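Local structure of O-succinylhomoserine sulfhydrylase (Mycobacterium tuberculosis, 3NDN) at residues Gly105-Leu113 / Phe130-Leu141; Ala344-Asp355 / Ser365-Thr373. The protein probably catalyses the pyridoxal 5'-phosphate-dependent formation of L-homocysteine from O-succinyl-L-homoserine and hydrogen sulfide, a step of methionine biosynthesis. All coordinates share one frame; numbering follows the deposited sequence.

Contact 1. Residues Gly105-Leu113 / Phe130-Leu141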
loop_
_atom_site.group_PDB
_atom_site.type_symbol
_atom_site.label_atom_id
_atom_site.label_comp_id
_atom_site.label_asym_id
_atom_site.label_seq_id
_atom_site.Cartn_x
_atom_site.Cartn_y
_atom_site.Cartn_z
ATOM N N GLY A 105 -4.597 -7.016 -18.744
ATOM C CA GLY A 105 -4.627 -6.887 -20.202
ATOM C C GLY A 105 -5.611 -7.850 -20.876
ATOM O O GLY A 105 -6.326 -7.454 -21.785
ATOM N N MET A 106 -5.667 -9.102 -20.418
ATOM C CA MET A 106 -6.622 -10.076 -20.982
ATOM C C MET A 106 -8.091 -9.685 -20.732
ATOM O O MET A 106 -8.963 -9.925 -21.588
ATOM C CB MET A 106 -6.338 -11.498 -20.483
ATOM C CG MET A 106 -5.130 -12.190 -21.146
ATOM S SD MET A 106 -4.953 -11.965 -22.937
ATOM C CE MET A 106 -6.418 -12.786 -23.574
ATOM N N ALA A 107 -8.352 -9.065 -19.586
ATOM C CA ALA A 107 -9.668 -8.479 -19.305
ATOM C C ALA A 107 -10.034 -7.395 -20.325
ATOM O O ALA A 107 -11.186 -7.346 -20.767
ATOM C CB ALA A 107 -9.737 -7.944 -17.895
ATOM N N ALA A 108 -9.060 -6.551 -20.719
ATOM C CA ALA A 108 -9.285 -5.565 -21.788
ATOM C C ALA A 108 -9.590 -6.230 -23.144
ATOM O O ALA A 108 -10.511 -5.813 -23.829
ATOM C CB ALA A 108 -8.094 -4.575 -21.921
ATOM N N VAL A 109 -8.803 -7.247 -23.515
ATOM C CA VAL A 109 -9.011 -7.984 -24.760
ATOM C C VAL A 109 -10.392 -8.661 -24.832
ATOM O O VAL A 109 -11.126 -8.480 -25.820
ATOM C CB VAL A 109 -7.885 -9.047 -25.003
ATOM C CG1 VAL A 109 -8.188 -9.891 -26.243
ATOM C CG2 VAL A 109 -6.532 -8.371 -25.122
ATOM N N PHE A 110 -10.752 -9.423 -23.788
ATOM C CA PHE A 110 -12.030 -10.149 -23.781
ATOM C C PHE A 110 -13.233 -9.190 -23.757
ATOM O O PHE A 110 -14.181 -9.349 -24.544
ATOM C CB PHE A 110 -12.128 -11.192 -22.632
ATOM C CG PHE A 110 -13.499 -11.792 -22.504
ATOM C CD1 PHE A 110 -13.929 -12.784 -23.398
ATOM C CD2 PHE A 110 -14.400 -11.304 -21.554
ATOM C CE1 PHE A 110 -15.217 -13.310 -23.326
ATOM C CE2 PHE A 110 -15.688 -11.819 -21.460
ATOM C CZ PHE A 110 -16.111 -12.826 -22.350
ATOM N N THR A 111 -13.192 -8.191 -22.876
ATOM C CA THR A 111 -14.309 -7.247 -22.749
ATOM C C THR A 111 -14.483 -6.367 -24.005
ATOM O O THR A 111 -15.617 -6.095 -24.412
ATOM C CB THR A 111 -14.224 -6.415 -21.435
ATOM O OG1 THR A 111 -14.249 -7.309 -20.311
ATOM C CG2 THR A 111 -15.378 -5.434 -21.306
ATOM N N SER A 112 -13.380 -5.975 -24.642
ATOM C CA SER A 112 -13.464 -5.114 -25.840
ATOM C C SER A 112 -14.124 -5.879 -27.004
ATOM O O SER A 112 -15.020 -5.343 -27.682
ATOM C CB SER A 112 -12.102 -4.553 -26.243
ATOM O OG SER A 112 -11.213 -5.567 -26.702
ATOM N N LEU A 113 -13.678 -7.123 -27.204
ATOM C CA LEU A 113 -14.239 -8.013 -28.222
ATOM C C LEU A 113 -15.667 -8.455 -27.909
ATOM O O LEU A 113 -16.519 -8.498 -28.816
ATOM C CB LEU A 113 -13.337 -9.230 -28.449
ATOM C CG LEU A 113 -11.982 -8.959 -29.096
ATOM C CD1 LEU A 113 -11.103 -10.210 -29.050
ATOM C CD2 LEU A 113 -12.133 -8.458 -30.547
ATOM N N PHE A 130 -0.634 -13.756 -29.011
ATOM C CA PHE A 130 -0.416 -14.140 -27.600
ATOM C C PHE A 130 -1.308 -15.348 -27.275
ATOM O O PHE A 130 -2.498 -15.336 -27.589
ATOM C CB PHE A 130 -0.811 -12.947 -26.721
ATOM C CG PHE A 130 -0.447 -13.073 -25.247
ATOM C CD1 PHE A 130 0.875 -13.237 -24.842
ATOM C CD2 PHE A 130 -1.434 -12.925 -24.267
ATOM C CE1 PHE A 130 1.211 -13.318 -23.470
ATOM C CE2 PHE A 130 -1.122 -13.000 -22.898
ATOM C CZ PHE A 130 0.209 -13.196 -22.498
ATOM N N GLY A 131 -0.730 -16.379 -26.657
ATOM C CA GLY A 131 -1.462 -17.598 -26.269
ATOM C C GLY A 131 -2.907 -17.425 -25.821
ATOM O O GLY A 131 -3.831 -17.995 -26.436
ATOM N N SER A 132 -3.105 -16.663 -24.743
ATOM C CA SER A 132 -4.442 -16.397 -24.202
ATOM C C SER A 132 -5.373 -15.632 -25.166
ATOM O O SER A 132 -6.583 -15.878 -25.170
ATOM C CB SER A 132 -4.353 -15.675 -22.858
ATOM O OG SER A 132 -3.899 -16.540 -21.829
ATOM N N CYS A 133 -4.830 -14.699 -25.952
ATOM C CA CYS A 133 -5.636 -14.035 -27.000
ATOM C C CYS A 133 -6.179 -15.035 -28.048
ATOM O O CYS A 133 -7.327 -14.902 -28.493
ATOM C CB CYS A 133 -4.868 -12.905 -27.696
ATOM S SG CYS A 133 -4.400 -11.519 -26.604
ATOM N N PHE A 134 -5.352 -16.012 -28.438
ATOM C CA PHE A 134 -5.774 -17.060 -29.383
ATOM C C PHE A 134 -6.896 -17.916 -28.784
ATOM O O PHE A 134 -7.882 -18.204 -29.471
ATOM C CB PHE A 134 -4.584 -17.937 -29.854
ATOM C CG PHE A 134 -4.959 -18.976 -30.905
ATOM C CD1 PHE A 134 -5.024 -18.631 -32.259
ATOM C CD2 PHE A 134 -5.235 -20.295 -30.539
ATOM C CE1 PHE A 134 -5.377 -19.581 -33.237
ATOM C CE2 PHE A 134 -5.599 -21.257 -31.513
ATOM C CZ PHE A 134 -5.665 -20.894 -32.856
ATOM N N VAL A 135 -6.764 -18.284 -27.507
ATOM C CA VAL A 135 -7.791 -19.088 -26.809
ATOM C C VAL A 135 -9.135 -18.344 -26.755
ATOM O O VAL A 135 -10.185 -18.951 -26.961
ATOM C CB VAL A 135 -7.357 -19.499 -25.369
ATOM C CG1 VAL A 135 -8.511 -20.168 -24.615
ATOM C CG2 VAL A 135 -6.135 -20.406 -25.399
ATOM N N VAL A 136 -9.086 -17.033 -26.504
ATOM C CA VAL A 136 -10.282 -16.176 -26.498
ATOM C C VAL A 136 -10.971 -16.190 -27.886
ATOM O O VAL A 136 -12.191 -16.339 -27.972
ATOM C CB VAL A 136 -9.949 -14.695 -26.079
ATOM C CG1 VAL A 136 -11.075 -13.735 -26.456
ATOM C CG2 VAL A 136 -9.658 -14.589 -24.579
ATOM N N CYS A 137 -10.183 -16.067 -28.955
ATOM C CA CYS A 137 -10.735 -15.956 -30.316
ATOM C C CYS A 137 -11.194 -17.304 -30.909
ATOM O O CYS A 137 -12.176 -17.359 -31.665
ATOM C CB CYS A 137 -9.737 -15.272 -31.255
ATOM S SG CYS A 137 -9.390 -13.484 -30.919
ATOM N N SER A 138 -10.490 -18.385 -30.568
ATOM C CA SER A 138 -10.753 -19.695 -31.169
ATOM C C SER A 138 -11.710 -20.580 -30.368
ATOM O O SER A 138 -12.423 -21.404 -30.962
ATOM C CB SER A 138 -9.439 -20.450 -31.443
ATOM O OG SER A 138 -8.849 -20.890 -30.224
ATOM N N GLU A 139 -11.733 -20.423 -29.037
ATOM C CA GLU A 139 -12.511 -21.328 -28.175
ATOM C C GLU A 139 -13.596 -20.672 -27.316
ATOM O O GLU A 139 -14.742 -21.143 -27.299
ATOM C CB GLU A 139 -11.588 -22.157 -27.273
ATOM C CG GLU A 139 -10.588 -23.060 -28.022
ATOM C CD GLU A 139 -9.608 -23.753 -27.081
ATOM O OE1 GLU A 139 -9.958 -23.993 -25.909
ATOM O OE2 GLU A 139 -8.478 -24.071 -27.512
ATOM N N ILE A 140 -13.240 -19.617 -26.578
ATOM C CA ILE A 140 -14.176 -19.021 -25.613
ATOM C C ILE A 140 -15.344 -18.286 -26.284
ATOM O O ILE A 140 -16.500 -18.503 -25.920
ATOM C CB ILE A 140 -13.448 -18.129 -24.557
ATOM C CG1 ILE A 140 -12.503 -18.991 -23.705
ATOM C CG2 ILE A 140 -14.471 -17.382 -23.669
ATOM C CD1 ILE A 140 -11.596 -18.203 -22.721
ATOM N N LEU A 141 -15.057 -17.425 -27.258
ATOM C CA LEU A 141 -16.127 -16.713 -27.946
ATOM C C LEU A 141 -17.001 -17.611 -28.879
ATOM O O LEU A 141 -18.222 -17.455 -28.899
ATOM C CB LEU A 141 -15.600 -15.452 -28.660
ATOM C CG LEU A 141 -15.259 -14.277 -27.726
ATOM C CD1 LEU A 141 -14.518 -13.157 -28.460
ATOM C CD2 LEU A 141 -16.510 -13.729 -27.028
#
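M106 reaches from the first turn of helix 105-114 onto the first turn of helix 131-143, its methyl lying against the backbone there: CE is 3.4 Å from C133 N and about as near to S132 C. The chain bends at chi2 (-42°) and again at chi3 (-64°), which brings both SD and CE round to the partner helix. SD packs 3.7 Å from C133 SG, while CE also meets V136 CG2. SD also lies at the edge of the F130 ring, 3.9 Å from CD2, a Met-aromatic contact. An unbranched, flexible thioether suits a site where one side chain meets backbone, a thiol, a valine methyl and a ring edge.

Farther along, the packing is between an aromatic ring, aliphatic branches and a thiol. F110, its ring carried away from its own backbone N, presents one edge to V136 CG1; its CE1 comes within 3.9 Å of L141 CD2 and also meets I140 CG2. L113 packs next to it, CB against L141 CD1 and CD1 4.1 Å from C137 SG. C133 and C137 offer small, weakly polar thiols against V109 CG2 and L113 CD1, which suits an apolar interface. No hydrogen bond joins the two helices; the contact is apolar packing. S132 directs OG to H257 of the second subunit, which also packs on M106 and V136.

The helices run roughly parallel, their axes 10.5 Å apart and inclined by 28°. G105 N and M106 N bind the phosphate of the cofactor-bearing lysine at 227, so the start of helix 105-114 forms part of the phosphate site. Both helices lie on the seven-stranded sheet: V109 rests on V222 and F171, and C133 and C137 on F171 of strand 169-173.

Contact 2. Residues Ala344-Asp355 / Ser365-Thr373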
loop_
_atom_site.group_PDB
_atom_site.type_symbol
_atom_site.label_atom_id
_atom_site.label_comp_id
_atom_site.label_asym_id
_atom_site.label_seq_id
_atom_site.Cartn_x
_atom_site.Cartn_y
_atom_site.Cartn_z
ATOM N N ALA A 344 20.600 -24.374 -26.765
ATOM C CA ALA A 344 19.785 -23.284 -26.186
ATOM C C ALA A 344 19.744 -23.315 -24.651
ATOM O O ALA A 344 19.938 -22.287 -24.006
ATOM C CB ALA A 344 18.360 -23.301 -26.759
ATOM N N PHE A 345 19.495 -24.492 -24.071
ATOM C CA PHE A 345 19.485 -24.650 -22.610
ATOM C C PHE A 345 20.835 -24.281 -21.984
ATOM O O PHE A 345 20.888 -23.685 -20.916
ATOM C CB PHE A 345 19.097 -26.086 -22.218
ATOM C CG PHE A 345 17.609 -26.328 -22.145
ATOM C CD1 PHE A 345 16.715 -25.591 -22.929
ATOM C CD2 PHE A 345 17.096 -27.323 -21.304
ATOM C CE1 PHE A 345 15.337 -25.825 -22.865
ATOM C CE2 PHE A 345 15.726 -27.565 -21.237
ATOM C CZ PHE A 345 14.845 -26.815 -22.023
ATOM N N GLU A 346 21.922 -24.639 -22.660
ATOM C CA GLU A 346 23.274 -24.336 -22.197
ATOM C C GLU A 346 23.515 -22.824 -22.077
ATOM O O GLU A 346 24.138 -22.354 -21.112
ATOM C CB GLU A 346 24.310 -24.968 -23.148
ATOM C CG GLU A 346 25.740 -24.896 -22.626
ATOM C CD GLU A 346 26.791 -25.412 -23.622
ATOM O OE1 GLU A 346 26.552 -25.387 -24.856
ATOM O OE2 GLU A 346 27.872 -25.835 -23.149
ATOM N N VAL A 347 23.014 -22.076 -23.055
ATOM C CA VAL A 347 23.176 -20.614 -23.116
ATOM C C VAL A 347 22.379 -19.927 -21.994
ATOM O O VAL A 347 22.909 -19.060 -21.276
ATOM C CB VAL A 347 22.761 -20.056 -24.518
ATOM C CG1 VAL A 347 22.767 -18.529 -24.543
ATOM C CG2 VAL A 347 23.685 -20.610 -25.628
ATOM N N LEU A 348 21.128 -20.330 -21.825
ATOM C CA LEU A 348 20.303 -19.761 -20.744
ATOM C C LEU A 348 20.924 -20.026 -19.372
ATOM O O LEU A 348 20.947 -19.139 -18.517
ATOM C CB LEU A 348 18.869 -20.283 -20.801
ATOM C CG LEU A 348 17.830 -19.438 -21.558
ATOM C CD1 LEU A 348 18.188 -19.258 -23.022
ATOM C CD2 LEU A 348 16.479 -20.120 -21.421
ATOM N N ASP A 349 21.463 -21.236 -19.188
ATOM C CA ASP A 349 22.023 -21.647 -17.899
ATOM C C ASP A 349 23.364 -20.969 -17.555
ATOM O O ASP A 349 23.795 -21.005 -16.401
ATOM C CB ASP A 349 22.141 -23.180 -17.819
ATOM C CG ASP A 349 20.784 -23.884 -17.719
ATOM O OD1 ASP A 349 19.747 -23.248 -17.384
ATOM O OD2 ASP A 349 20.757 -25.110 -17.951
ATOM N N LYS A 350 24.004 -20.332 -18.539
ATOM C CA LYS A 350 25.271 -19.611 -18.318
ATOM C C LYS A 350 25.129 -18.117 -17.993
ATOM O O LYS A 350 26.083 -17.491 -17.517
ATOM C CB LYS A 350 26.218 -19.795 -19.517
ATOM C CG LYS A 350 26.906 -21.137 -19.579
ATOM C CD LYS A 350 27.700 -21.323 -20.893
ATOM C CE LYS A 350 28.884 -20.362 -21.016
ATOM N NZ LYS A 350 30.018 -20.666 -20.091
ATOM N N MET A 351 23.948 -17.547 -18.242
ATOM C CA MET A 351 23.641 -16.152 -17.845
ATOM C C MET A 351 23.874 -15.946 -16.343
ATOM O O MET A 351 23.451 -16.786 -15.531
ATOM C CB MET A 351 22.185 -15.795 -18.166
ATOM C CG MET A 351 21.745 -16.006 -19.611
ATOM S SD MET A 351 22.196 -14.637 -20.677
ATOM C CE MET A 351 21.419 -15.106 -22.226
ATOM N N ARG A 352 24.540 -14.843 -15.979
ATOM C CA ARG A 352 24.788 -14.499 -14.565
ATOM C C ARG A 352 24.236 -13.118 -14.135
ATOM O O ARG A 352 24.313 -12.760 -12.950
ATOM C CB ARG A 352 26.285 -14.617 -14.228
ATOM C CG ARG A 352 26.862 -16.057 -14.283
ATOM C CD ARG A 352 26.355 -16.929 -13.100
ATOM N NE ARG A 352 26.799 -18.330 -13.177
ATOM C CZ ARG A 352 26.171 -19.300 -13.846
ATOM N NH1 ARG A 352 25.059 -19.056 -14.534
ATOM N NH2 ARG A 352 26.662 -20.530 -13.837
ATOM N N LEU A 353 23.707 -12.350 -15.092
ATOM C CA LEU A 353 23.059 -11.051 -14.810
ATOM C C LEU A 353 21.573 -11.045 -15.192
ATOM O O LEU A 353 20.718 -10.625 -14.393
ATOM C CB LEU A 353 23.810 -9.880 -15.495
ATOM C CG LEU A 353 23.337 -8.438 -15.226
ATOM C CD1 LEU A 353 23.635 -7.984 -13.786
ATOM C CD2 LEU A 353 23.941 -7.430 -16.212
ATOM N N ILE A 354 21.287 -11.481 -16.417
ATOM C CA ILE A 354 19.919 -11.598 -16.949
ATOM C C ILE A 354 19.220 -12.807 -16.280
ATOM O O ILE A 354 19.827 -13.868 -16.172
ATOM C CB ILE A 354 19.964 -11.733 -18.511
ATOM C CG1 ILE A 354 20.558 -10.467 -19.159
ATOM C CG2 ILE A 354 18.585 -12.053 -19.120
ATOM C CD1 ILE A 354 21.053 -10.652 -20.609
ATOM N N ASP A 355 17.980 -12.619 -15.796
ATOM C CA ASP A 355 17.166 -13.692 -15.171
ATOM C C ASP A 355 16.414 -14.531 -16.210
ATOM O O ASP A 355 15.973 -13.995 -17.223
ATOM C CB ASP A 355 16.076 -13.108 -14.218
ATOM C CG ASP A 355 16.638 -12.403 -12.977
ATOM O OD1 ASP A 355 17.439 -13.000 -12.222
ATOM O OD2 ASP A 355 16.219 -11.244 -12.720
ATOM N N SER A 365 16.319 -7.010 -17.043
ATOM C CA SER A 365 16.373 -7.784 -18.284
ATOM C C SER A 365 16.096 -9.269 -18.029
ATOM O O SER A 365 16.511 -9.806 -17.006
ATOM C CB SER A 365 17.719 -7.603 -18.990
ATOM O OG SER A 365 17.873 -6.272 -19.464
ATOM N N LEU A 366 15.383 -9.901 -18.964
ATOM C CA LEU A 366 14.908 -11.295 -18.842
ATOM C C LEU A 366 15.116 -12.113 -20.146
ATOM O O LEU A 366 15.114 -11.544 -21.252
ATOM C CB LEU A 366 13.426 -11.322 -18.463
ATOM C CG LEU A 366 12.880 -10.420 -17.351
ATOM C CD1 LEU A 366 11.380 -10.428 -17.357
ATOM C CD2 LEU A 366 13.400 -10.848 -15.975
ATOM N N VAL A 367 15.266 -13.442 -20.011
ATOM C CA VAL A 367 15.476 -14.355 -21.156
ATOM C C VAL A 367 14.545 -15.586 -21.087
ATOM O O VAL A 367 14.308 -16.125 -20.004
ATOM C CB VAL A 367 16.980 -14.773 -21.314
ATOM C CG1 VAL A 367 17.487 -15.607 -20.118
ATOM C CG2 VAL A 367 17.218 -15.526 -22.613
ATOM N N THR A 368 14.006 -15.995 -22.234
ATOM C CA THR A 368 13.152 -17.196 -22.292
ATOM C C THR A 368 13.368 -18.060 -23.562
ATOM O O THR A 368 13.842 -17.564 -24.594
ATOM C CB THR A 368 11.651 -16.827 -22.079
ATOM O OG1 THR A 368 10.919 -17.998 -21.712
ATOM C CG2 THR A 368 11.033 -16.222 -23.349
ATOM N N HIS A 369 12.999 -19.349 -23.481
ATOM C CA HIS A 369 13.054 -20.281 -24.618
ATOM C C HIS A 369 11.619 -20.571 -25.073
ATOM O O HIS A 369 10.924 -21.378 -24.436
ATOM C CB HIS A 369 13.749 -21.590 -24.180
ATOM C CG HIS A 369 13.885 -22.620 -25.263
ATOM N ND1 HIS A 369 13.165 -23.798 -25.265
ATOM C CD2 HIS A 369 14.686 -22.670 -26.354
ATOM C CE1 HIS A 369 13.500 -24.516 -26.322
ATOM N NE2 HIS A 369 14.427 -23.857 -26.994
ATOM N N PRO A 370 11.168 -19.918 -26.162
ATOM C CA PRO A 370 9.747 -19.996 -26.530
ATOM C C PRO A 370 9.196 -21.393 -26.828
ATOM O O PRO A 370 8.055 -21.672 -26.470
ATOM C CB PRO A 370 9.653 -19.095 -27.764
ATOM C CG PRO A 370 10.783 -18.100 -27.585
ATOM C CD PRO A 370 11.891 -18.915 -26.976
ATOM N N ALA A 371 9.992 -22.264 -27.454
ATOM C CA ALA A 371 9.523 -23.606 -27.846
ATOM C C ALA A 371 9.086 -24.492 -26.665
ATOM O O ALA A 371 8.286 -25.417 -26.842
ATOM C CB ALA A 371 10.578 -24.328 -28.715
ATOM N N THR A 372 9.598 -24.206 -25.467
ATOM C CA THR A 372 9.215 -24.960 -24.267
ATOM C C THR A 372 8.410 -24.136 -23.237
ATOM O O THR A 372 8.014 -24.661 -22.199
ATOM C CB THR A 372 10.448 -25.618 -23.583
ATOM O OG1 THR A 372 11.415 -24.612 -23.249
ATOM C CG2 THR A 372 11.093 -26.674 -24.509
ATOM N N THR A 373 8.179 -22.857 -23.527
ATOM C CA THR A 373 7.429 -21.953 -22.635
ATOM C C THR A 373 6.370 -21.117 -23.389
ATOM O O THR A 373 5.225 -21.544 -23.520
ATOM C CB THR A 373 8.363 -20.987 -21.865
ATOM O OG1 THR A 373 9.115 -20.203 -22.801
ATOM C CG2 THR A 373 9.317 -21.737 -20.944
#
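V367 can be followed outward from CB, which sits 3.8 Å from I354 CG2. Its two methyls then diverge. CG1, held between the backbone N and the carbonyl carbon (chi1 65°), turns to D355 O and I354 CG2; CG2 points to helix 340-350, 3.9 Å from L348 CD1, with M351 CE, from the turn after the helix, a little farther off. A beta-branched valine suits this place, since its short fork fills the angle between strand and helix while leaving the main chain extended.

That main chain pairs with the other segment. V367 N gives a hydrogen bond of 2.9 Å to D355 O, arriving nearly along the C=O axis, and D355 N makes a weak one to S365 O. Together they form a parallel bridge at D355 and L366, whose side chains share one face: D355 CB touches L366 CD2.

At the far end H369 packs against A344, F345 and L348 of helix 340-350. The edge of the F345 ring is directed at the imidazole face, planes at 88°, with CE1 3.8 Å from ND1, while A344 CB meets CD2 at 3.7 Å. The imidazole is fixed at both nitrogens: ND1 shares a straight hydrogen bond of 2.8 Å with T372 OG1, and NE2 bonds D390 O. L348 CD2 bridges the interval, touching H369 N and CB.

The chemistry is thus divided: apolar groups join helix to strand, backbone bonds extend the sheet, and the D355 carboxylate at its edge forms salt bridges with R33 and R38 of the third subunit, a contact between subunits of the tetramer. With NE2 facing a carbonyl oxygen, H369 probably carries a proton there.

Overall arrangement
Contact 1 closes before contact 2 opens along the chain, and their centres lie 28 Å apart, with nearest atoms about 8 Å apart and no touch. Contact 1 joins helices 105-114 and 131-143 on the seven-stranded sheet, beside the cofactor, as in the large domain of fold-type I pyridoxal phosphate enzymes. Contact 2 belongs to the five-stranded sheet of the C-terminal part, where helix 340-350 packs on strand 366-368 and edge strand 355-356 is added. They share no strand or helix. Both touch the second subunit, and contact 2 also the third, so cofactor-binding core and C-terminal sheet are each tied into the homotetramer.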